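Local coordinates for short-chain type dehydrogenase/reductase (Mycobacterium ulcerans, PDB 3SVT), which probably acts as an NAD-dependent oxidoreductase of the short-chain dehydrogenase/reductase family, its substrate not established, at residues F9-G19 against L31-V41; A135-G143 against E181-V189. All blocks are in the same frame, centred on the assembly; numbering follows the deposited sequence.

Interaction 1: residues F9-G19 against L31-V41; sequences FQDRTYLVTGG and LVAAGASVMIV
Leu31, near the end of helix 22-33, lies across the face of the sheet that carries Tyr14 and Val16. From CB the chain runs to a CG anti to the carbonyl carbon (chi1 -71°), and there the methyls part: CD1 sits 3.9 Å from Tyr14 CB and also reaches Val16 CG2 in strand 13-17, while CD2 hangs over one face of the Tyr14 ring, toward its rim, and meets Phe9 CD1 of the preceding loop at 3.8 Å. Ala36 CB approaches the same tyrosine ring from the edge, near its plane, and Ala34 CB packs against Phe9 CD2. Leu238 of helix 227-238 closes over Phe9, Tyr14 and Leu31. Beneath them the two strands run parallel in a regular ladder, from Ser37 N to Arg12 O (2.9 Å) through to Val41 N on Val16 O; the straightest rung is Val16 N to Met39 O at 2.8 Å (173° at the hydrogen). On the other face, Leu15 CD1 touches Val41 CG1. Past the last rung the chain folds back, and Gly19 N bonds Val41 O at 3.3 Å. Helix 22-33 ends in a Schellman motif at Gly35, then strand 37-42 begins: this is the opening beta-alpha-beta unit of a Rossmann fold.

Interaction 2: residues A135-G143 against E181-V189; sequences AREMVRGGG and ELGASWVRV
Ser185 O and Val139 O share one water, the polar link between the two helix ends. The water donates to both carbonyls, at 2.6 Å to Ser185 O and 2.9 Å to Val139 O, so each of its hydrogens is spoken for. Around this bridge the contact is made of small apolar groups. Val139 spreads its methyls over Ser185: with CG1 anti to the backbone N (chi1 171°), CG1 lies 3.5 Å from Ser185 OG, and CG2 touches Ser185 CB before going on to Val187 CG2 at 3.8 Å. The hydroxyl of Ser185 is itself bonded to the carbonyl of Arg278 of the second subunit. Val139 and Val187 cross at about a right angle, and the same Val187 CG2 also touches Met138 CB. One turn earlier in helix 113-140, Ala135 CB meets Leu182 CD1 at 3.8 Å.

Both helices finish in a Schellman motif. In the first, Gly142 has positive phi, and Gly143 N returns to Met138 O at 2.9 Å. In the second, Trp186 holds the positive-phi position, with Val187 N bonded to Leu182 O and Trp186 N to Gly183 O; Ser185 N also reaches Leu182 O, from the opposite face of its plane to Val187 N. The two turns then meet: Gly142 O lies 3.7 Å from Trp186 CB, and Gly143 CA sits 3.3 Å from Trp186 O. The indole continues outward to Pro222 of the third subunit. From these turns the chain enters strands 144-149 and 187-198, which pair in parallel, so the contact joins two neighbouring helix-to-strand connections in the second half of a Rossmann-type sheet, at the subunit interface.

How the interactions relate
Both contacts reach the same parallel sheet but at separate places: their centres are 18 Å apart and their nearest atoms about 7 Å, without touching. Interaction 1 comes first along the chain and joins two adjacent strands directly, burying 823 Å² with a backbone ladder and apolar packing between helices 227-238 and 75-89; no other subunit touches it. Interaction 2 buries 340 Å² between the ends of helices 113-140 and 163-182 as they turn into strands, with two other subunits packing on its residues. Both are largely buried, but where interaction 1 depends on strand pairing, interaction 2 relies on methyl packing and one bridging water, and takes part in the tetramer's interfaces.

Interaction 1: residues F9-G19 against L31-V41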
loop_
_atom_site.group_PDB
_atom_site.type_symbol
_atom_site.label_atom_id
_atom_site.label_comp_id
_atom_site.label_asym_id
_atom_site.label_seq_id
_atom_site.Cartn_x
_atom_site.Cartn_y
_atom_site.Cartn_z
ATOM N N PHE B 9 16.872 -22.145 18.208
ATOM C CA PHE B 9 16.309 -23.061 17.221
ATOM C C PHE B 9 16.617 -24.514 17.545
ATOM O O PHE B 9 16.304 -25.410 16.750
ATOM C CB PHE B 9 16.851 -22.737 15.830
ATOM C CG PHE B 9 16.531 -21.353 15.375
ATOM C CD1 PHE B 9 15.354 -21.086 14.703
ATOM C CD2 PHE B 9 17.400 -20.309 15.638
ATOM C CE1 PHE B 9 15.050 -19.803 14.295
ATOM C CE2 PHE B 9 17.104 -19.021 15.227
ATOM C CZ PHE B 9 15.925 -18.769 14.556
ATOM N N GLN B 10 17.216 -24.750 18.707
ATOM C CA GLN B 10 17.661 -26.089 19.069
ATOM C C GLN B 10 16.470 -27.004 19.271
ATOM O O GLN B 10 15.511 -26.638 19.941
ATOM C CB GLN B 10 18.534 -26.062 20.333
ATOM C CG GLN B 10 19.982 -25.724 20.036
ATOM C CD GLN B 10 20.903 -25.978 21.194
ATOM O OE1 GLN B 10 20.464 -26.200 22.327
ATOM N NE2 GLN B 10 22.201 -25.943 20.921
ATOM N N ASP B 11 16.543 -28.190 18.671
ATOM C CA ASP B 11 15.484 -29.212 18.780
ATOM C C ASP B 11 14.177 -28.800 18.105
ATOM O O ASP B 11 13.102 -29.291 18.448
ATOM C CB ASP B 11 15.207 -29.586 20.249
ATOM C CG ASP B 11 16.375 -30.261 20.919
ATOM O OD1 ASP B 11 17.263 -30.795 20.220
ATOM O OD2 ASP B 11 16.394 -30.261 22.164
ATOM N N ARG B 12 14.267 -27.897 17.140
ATOM C CA ARG B 12 13.114 -27.554 16.314
ATOM C C ARG B 12 13.385 -28.055 14.913
ATOM O O ARG B 12 14.544 -28.118 14.505
ATOM C CB ARG B 12 12.862 -26.035 16.307
ATOM C CG ARG B 12 12.499 -25.495 17.692
ATOM C CD ARG B 12 12.117 -24.008 17.647
ATOM N NE ARG B 12 11.921 -23.470 18.998
ATOM C CZ ARG B 12 11.252 -22.350 19.291
ATOM N NH1 ARG B 12 10.695 -21.600 18.327
ATOM N NH2 ARG B 12 11.144 -21.967 20.559
ATOM N N THR B 13 12.310 -28.375 14.187
ATOM C CA THR B 13 12.392 -28.949 12.851
ATOM C C THR B 13 11.765 -28.018 11.831
ATOM O O THR B 13 10.684 -27.490 12.060
ATOM C CB THR B 13 11.703 -30.317 12.780
ATOM O OG1 THR B 13 12.211 -31.151 13.831
ATOM C CG2 THR B 13 11.972 -31.004 11.414
ATOM N N TYR B 14 12.457 -27.827 10.712
ATOM C CA TYR B 14 12.006 -26.926 9.650
ATOM C C TYR B 14 12.086 -27.574 8.276
ATOM O O TYR B 14 12.972 -28.372 8.022
ATOM C CB TYR B 14 12.839 -25.636 9.645
ATOM C CG TYR B 14 12.765 -24.924 10.951
ATOM C CD1 TYR B 14 11.750 -24.018 11.215
ATOM C CD2 TYR B 14 13.693 -25.198 11.969
ATOM C CE1 TYR B 14 11.670 -23.378 12.464
ATOM C CE2 TYR B 14 13.614 -24.575 13.193
ATOM C CZ TYR B 14 12.600 -23.667 13.444
ATOM O OH TYR B 14 12.541 -23.050 14.690
ATOM N N LEU B 15 11.153 -27.196 7.403
ATOM C CA LEU B 15 11.199 -27.535 5.991
ATOM C C LEU B 15 11.673 -26.307 5.187
ATOM O O LEU B 15 11.166 -25.197 5.363
ATOM C CB LEU B 15 9.811 -27.961 5.504
ATOM C CG LEU B 15 9.731 -28.314 4.015
ATOM C CD1 LEU B 15 10.421 -29.673 3.787
ATOM C CD2 LEU B 15 8.281 -28.311 3.571
ATOM N N VAL B 16 12.643 -26.510 4.303
ATOM C CA VAL B 16 13.111 -25.443 3.408
ATOM C C VAL B 16 13.051 -25.874 1.942
ATOM O O VAL B 16 13.722 -26.843 1.529
ATOM C CB VAL B 16 14.516 -24.977 3.770
ATOM C CG1 VAL B 16 14.952 -23.827 2.829
ATOM C CG2 VAL B 16 14.559 -24.504 5.266
ATOM N N THR B 17 12.234 -25.174 1.164
ATOM C CA THR B 17 12.057 -25.495 -0.257
ATOM C C THR B 17 13.036 -24.644 -1.062
ATOM O O THR B 17 13.375 -23.511 -0.668
ATOM C CB THR B 17 10.608 -25.266 -0.769
ATOM O OG1 THR B 17 10.389 -23.866 -0.957
ATOM C CG2 THR B 17 9.550 -25.869 0.229
ATOM N N GLY B 18 13.514 -25.211 -2.164
ATOM C CA GLY B 18 14.617 -24.616 -2.918
ATOM C C GLY B 18 15.884 -24.615 -2.079
ATOM O O GLY B 18 16.733 -23.750 -2.235
ATOM N N GLY B 19 16.019 -25.611 -1.197
ATOM C CA GLY B 19 17.139 -25.687 -0.286
ATOM C C GLY B 19 18.457 -26.097 -0.895
ATOM O O GLY B 19 19.462 -26.120 -0.199
ATOM N N LEU B 31 19.977 -22.326 9.839
ATOM C CA LEU B 31 19.188 -23.111 10.808
ATOM C C LEU B 31 19.958 -24.291 11.380
ATOM O O LEU B 31 19.952 -24.534 12.608
ATOM C CB LEU B 31 17.892 -23.608 10.151
ATOM C CG LEU B 31 16.845 -22.513 9.877
ATOM C CD1 LEU B 31 15.705 -23.030 8.995
ATOM C CD2 LEU B 31 16.283 -21.955 11.162
ATOM N N VAL B 32 20.610 -25.042 10.499
ATOM C CA VAL B 32 21.399 -26.190 10.957
ATOM C C VAL B 32 22.496 -25.708 11.905
ATOM O O VAL B 32 22.704 -26.311 12.977
ATOM C CB VAL B 32 22.004 -27.017 9.800
ATOM C CG1 VAL B 32 22.916 -28.099 10.352
ATOM C CG2 VAL B 32 20.886 -27.650 8.945
ATOM N N ALA B 33 23.152 -24.603 11.537
ATOM C CA ALA B 33 24.238 -24.083 12.351
ATOM C C ALA B 33 23.712 -23.636 13.707
ATOM O O ALA B 33 24.426 -23.704 14.685
ATOM C CB ALA B 33 24.993 -22.940 11.637
ATOM N N ALA B 34 22.450 -23.218 13.772
ATOM C CA ALA B 34 21.852 -22.817 15.047
ATOM C C ALA B 34 21.327 -24.001 15.867
ATOM O O ALA B 34 20.765 -23.791 16.943
ATOM C CB ALA B 34 20.732 -21.781 14.814
ATOM N N GLY B 35 21.509 -25.235 15.377
ATOM C CA GLY B 35 21.078 -26.430 16.108
ATOM C C GLY B 35 19.724 -27.008 15.703
ATOM O O GLY B 35 19.192 -27.897 16.391
ATOM N N ALA B 36 19.175 -26.524 14.594
ATOM C CA ALA B 36 17.898 -27.028 14.072
ATOM C C ALA B 36 18.055 -28.286 13.203
ATOM O O ALA B 36 19.133 -28.555 12.641
ATOM C CB ALA B 36 17.173 -25.944 13.260
ATOM N N SER B 37 16.948 -29.034 13.105
ATOM C CA SER B 37 16.763 -30.063 12.082
ATOM C C SER B 37 16.060 -29.470 10.867
ATOM O O SER B 37 14.990 -28.862 10.972
ATOM C CB SER B 37 15.942 -31.227 12.634
ATOM O OG SER B 37 16.703 -31.934 13.589
ATOM N N VAL B 38 16.675 -29.643 9.707
ATOM C CA VAL B 38 16.142 -29.130 8.482
ATOM C C VAL B 38 15.984 -30.263 7.456
ATOM O O VAL B 38 16.865 -31.113 7.328
ATOM C CB VAL B 38 17.061 -28.061 7.901
ATOM C CG1 VAL B 38 16.454 -27.489 6.596
ATOM C CG2 VAL B 38 17.294 -26.942 8.929
ATOM N N MET B 39 14.858 -30.262 6.747
ATOM C CA MET B 39 14.715 -30.976 5.488
ATOM C C MET B 39 14.676 -29.944 4.363
ATOM O O MET B 39 13.822 -29.026 4.366
ATOM C CB MET B 39 13.435 -31.813 5.450
ATOM C CG MET B 39 13.388 -32.771 4.260
ATOM S SD MET B 39 11.848 -33.703 4.117
ATOM C CE MET B 39 12.162 -34.994 5.328
ATOM N N ILE B 40 15.614 -30.073 3.435
ATOM C CA ILE B 40 15.614 -29.299 2.197
ATOM C C ILE B 40 14.976 -30.106 1.065
ATOM O O ILE B 40 15.294 -31.273 0.865
ATOM C CB ILE B 40 17.017 -28.851 1.749
ATOM C CG1 ILE B 40 18.007 -30.040 1.663
ATOM C CG2 ILE B 40 17.544 -27.767 2.697
ATOM C CD1 ILE B 40 19.384 -29.656 1.095
ATOM N N VAL B 41 14.064 -29.487 0.336
ATOM C CA VAL B 41 13.459 -30.137 -0.807
ATOM C C VAL B 41 13.705 -29.263 -2.035
ATOM O O VAL B 41 13.921 -28.042 -1.917
ATOM C CB VAL B 41 11.970 -30.391 -0.581
ATOM C CG1 VAL B 41 11.745 -31.259 0.652
ATOM C CG2 VAL B 41 11.191 -29.080 -0.472
#

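Interaction 2: residues A135-G143 against E181-V189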
loop_
_atom_site.group_PDB
_atom_site.type_symbol
_atom_site.label_atom_id
_atom_site.label_comp_id
_atom_site.label_asym_id
_atom_site.label_seq_id
_atom_site.Cartn_x
_atom_site.Cartn_y
_atom_site.Cartn_z
ATOM N N ALA B 135 0.786 -26.143 6.708
ATOM C CA ALA B 135 -0.172 -25.545 7.620
ATOM C C ALA B 135 -0.946 -26.600 8.405
ATOM O O ALA B 135 -1.153 -26.435 9.604
ATOM C CB ALA B 135 -1.132 -24.638 6.872
ATOM N N ARG B 136 -1.391 -27.666 7.741
ATOM C CA ARG B 136 -2.138 -28.713 8.452
ATOM C C ARG B 136 -1.350 -29.214 9.678
ATOM O O ARG B 136 -1.895 -29.321 10.763
ATOM C CB ARG B 136 -2.441 -29.897 7.541
ATOM C CG ARG B 136 -3.472 -29.627 6.452
ATOM C CD ARG B 136 -3.588 -30.862 5.521
ATOM N NE ARG B 136 -4.647 -30.697 4.534
ATOM C CZ ARG B 136 -5.061 -31.635 3.676
ATOM N NH1 ARG B 136 -4.508 -32.843 3.637
ATOM N NH2 ARG B 136 -6.034 -31.353 2.837
ATOM N N GLU B 137 -0.059 -29.510 9.491
ATOM C CA GLU B 137 0.742 -30.066 10.582
ATOM C C GLU B 137 1.077 -29.030 11.625
ATOM O O GLU B 137 1.053 -29.331 12.822
ATOM C CB GLU B 137 2.032 -30.701 10.078
ATOM C CG GLU B 137 1.838 -31.811 9.043
ATOM C CD GLU B 137 0.974 -32.946 9.537
ATOM O OE1 GLU B 137 0.919 -33.175 10.756
ATOM O OE2 GLU B 137 0.333 -33.594 8.692
ATOM N N MET B 138 1.389 -27.815 11.189
ATOM C CA MET B 138 1.709 -26.753 12.147
ATOM C C MET B 138 0.505 -26.421 13.026
ATOM O O MET B 138 0.666 -26.173 14.228
ATOM C CB MET B 138 2.272 -25.494 11.459
ATOM C CG MET B 138 3.773 -25.574 11.220
ATOM S SD MET B 138 4.491 -24.202 10.261
ATOM C CE MET B 138 3.439 -24.273 8.822
ATOM N N VAL B 139 -0.699 -26.440 12.457
ATOM C CA VAL B 139 -1.901 -26.269 13.262
ATOM C C VAL B 139 -2.045 -27.417 14.277
ATOM O O VAL B 139 -2.226 -27.184 15.471
ATOM C CB VAL B 139 -3.179 -26.163 12.384
ATOM C CG1 VAL B 139 -4.434 -26.207 13.251
ATOM C CG2 VAL B 139 -3.165 -24.865 11.540
ATOM N N ARG B 140 -1.953 -28.655 13.809
ATOM C CA ARG B 140 -1.995 -29.814 14.724
ATOM C C ARG B 140 -0.911 -29.772 15.806
ATOM O O ARG B 140 -1.129 -30.226 16.926
ATOM C CB ARG B 140 -1.857 -31.134 13.958
ATOM C CG ARG B 140 -2.867 -31.323 12.852
ATOM C CD ARG B 140 -3.381 -32.741 12.747
ATOM N NE ARG B 140 -3.859 -33.011 11.387
ATOM C CZ ARG B 140 -3.181 -33.679 10.447
ATOM N NH1 ARG B 140 -3.719 -33.834 9.244
ATOM N NH2 ARG B 140 -1.977 -34.191 10.687
ATOM N N GLY B 141 0.261 -29.243 15.468
ATOM C CA GLY B 141 1.360 -29.139 16.424
ATOM C C GLY B 141 1.238 -28.031 17.451
ATOM O O GLY B 141 2.076 -27.936 18.340
ATOM N N GLY B 142 0.215 -27.187 17.346
ATOM C CA GLY B 142 0.002 -26.119 18.317
ATOM C C GLY B 142 0.600 -24.774 17.928
ATOM O O GLY B 142 0.658 -23.850 18.745
ATOM N N GLY B 143 1.043 -24.646 16.676
ATOM C CA GLY B 143 1.587 -23.396 16.184
ATOM C C GLY B 143 2.871 -23.564 15.404
ATOM O O GLY B 143 3.469 -24.641 15.371
ATOM N N GLU B 181 -6.399 -16.450 8.363
ATOM C CA GLU B 181 -7.081 -17.715 8.652
ATOM C C GLU B 181 -6.497 -18.530 9.794
ATOM O O GLU B 181 -7.234 -19.203 10.508
ATOM C CB GLU B 181 -7.131 -18.618 7.407
ATOM C CG GLU B 181 -8.318 -18.321 6.530
ATOM C CD GLU B 181 -8.369 -19.196 5.277
ATOM O OE1 GLU B 181 -8.005 -20.379 5.365
ATOM O OE2 GLU B 181 -8.775 -18.691 4.207
ATOM N N LEU B 182 -5.174 -18.489 9.929
ATOM C CA LEU B 182 -4.457 -19.423 10.753
ATOM C C LEU B 182 -3.954 -18.802 12.037
ATOM O O LEU B 182 -3.389 -19.515 12.869
ATOM C CB LEU B 182 -3.280 -20.010 9.962
ATOM C CG LEU B 182 -3.644 -20.760 8.667
ATOM C CD1 LEU B 182 -2.348 -21.180 7.945
ATOM C CD2 LEU B 182 -4.586 -21.959 8.936
ATOM N N GLY B 183 -4.130 -17.489 12.207
ATOM C CA GLY B 183 -3.710 -16.845 13.456
ATOM C C GLY B 183 -4.306 -17.491 14.700
ATOM O O GLY B 183 -3.646 -17.609 15.739
ATOM N N ALA B 184 -5.560 -17.904 14.592
ATOM C CA ALA B 184 -6.300 -18.517 15.718
ATOM C C ALA B 184 -5.661 -19.820 16.166
ATOM O O ALA B 184 -5.927 -20.298 17.276
ATOM C CB ALA B 184 -7.790 -18.757 15.312
ATOM N N SER B 185 -4.834 -20.397 15.292
ATOM C CA SER B 185 -4.118 -21.632 15.578
ATOM C C SER B 185 -2.637 -21.392 15.914
ATOM O O SER B 185 -1.881 -22.330 16.044
ATOM C CB SER B 185 -4.260 -22.586 14.408
ATOM O OG SER B 185 -5.604 -23.057 14.307
ATOM N N TRP B 186 -2.254 -20.127 16.090
ATOM C CA TRP B 186 -0.880 -19.735 16.416
ATOM C C TRP B 186 0.090 -20.045 15.298
ATOM O O TRP B 186 1.271 -20.209 15.563
ATOM C CB TRP B 186 -0.367 -20.398 17.723
ATOM C CG TRP B 186 -1.168 -20.125 18.964
ATOM C CD1 TRP B 186 -2.029 -20.989 19.584
ATOM C CD2 TRP B 186 -1.142 -18.939 19.783
ATOM N NE1 TRP B 186 -2.558 -20.411 20.713
ATOM C CE2 TRP B 186 -2.033 -19.156 20.864
ATOM C CE3 TRP B 186 -0.468 -17.715 19.704
ATOM C CZ2 TRP B 186 -2.265 -18.198 21.856
ATOM C CZ3 TRP B 186 -0.702 -16.750 20.703
ATOM C CH2 TRP B 186 -1.595 -17.006 21.758
ATOM N N VAL B 187 -0.392 -20.132 14.058
ATOM C CA VAL B 187 0.490 -20.253 12.901
ATOM C C VAL B 187 0.643 -18.863 12.247
ATOM O O VAL B 187 -0.319 -18.292 11.712
ATOM C CB VAL B 187 -0.053 -21.259 11.859
ATOM C CG1 VAL B 187 0.852 -21.303 10.592
ATOM C CG2 VAL B 187 -0.205 -22.674 12.482
ATOM N N ARG B 188 1.857 -18.330 12.313
ATOM C CA ARG B 188 2.179 -17.033 11.730
ATOM C C ARG B 188 2.620 -17.233 10.286
ATOM O O ARG B 188 3.278 -18.219 9.956
ATOM C CB ARG B 188 3.275 -16.346 12.549
ATOM C CG ARG B 188 2.930 -16.349 14.050
ATOM C CD ARG B 188 3.930 -15.627 14.892
ATOM N NE ARG B 188 5.196 -16.346 15.083
ATOM C CZ ARG B 188 6.327 -16.097 14.433
ATOM N NH1 ARG B 188 6.385 -15.167 13.452
ATOM N NH2 ARG B 188 7.427 -16.794 14.758
ATOM N N VAL B 189 2.224 -16.316 9.420
ATOM C CA VAL B 189 2.592 -16.404 8.013
ATOM C C VAL B 189 3.034 -15.022 7.548
ATOM O O VAL B 189 2.309 -14.039 7.734
ATOM C CB VAL B 189 1.427 -16.930 7.104
ATOM C CG1 VAL B 189 1.939 -17.192 5.658
ATOM C CG2 VAL B 189 0.780 -18.177 7.704
HETATM O O HOH W 1 -2.600 -24.715 16.916
#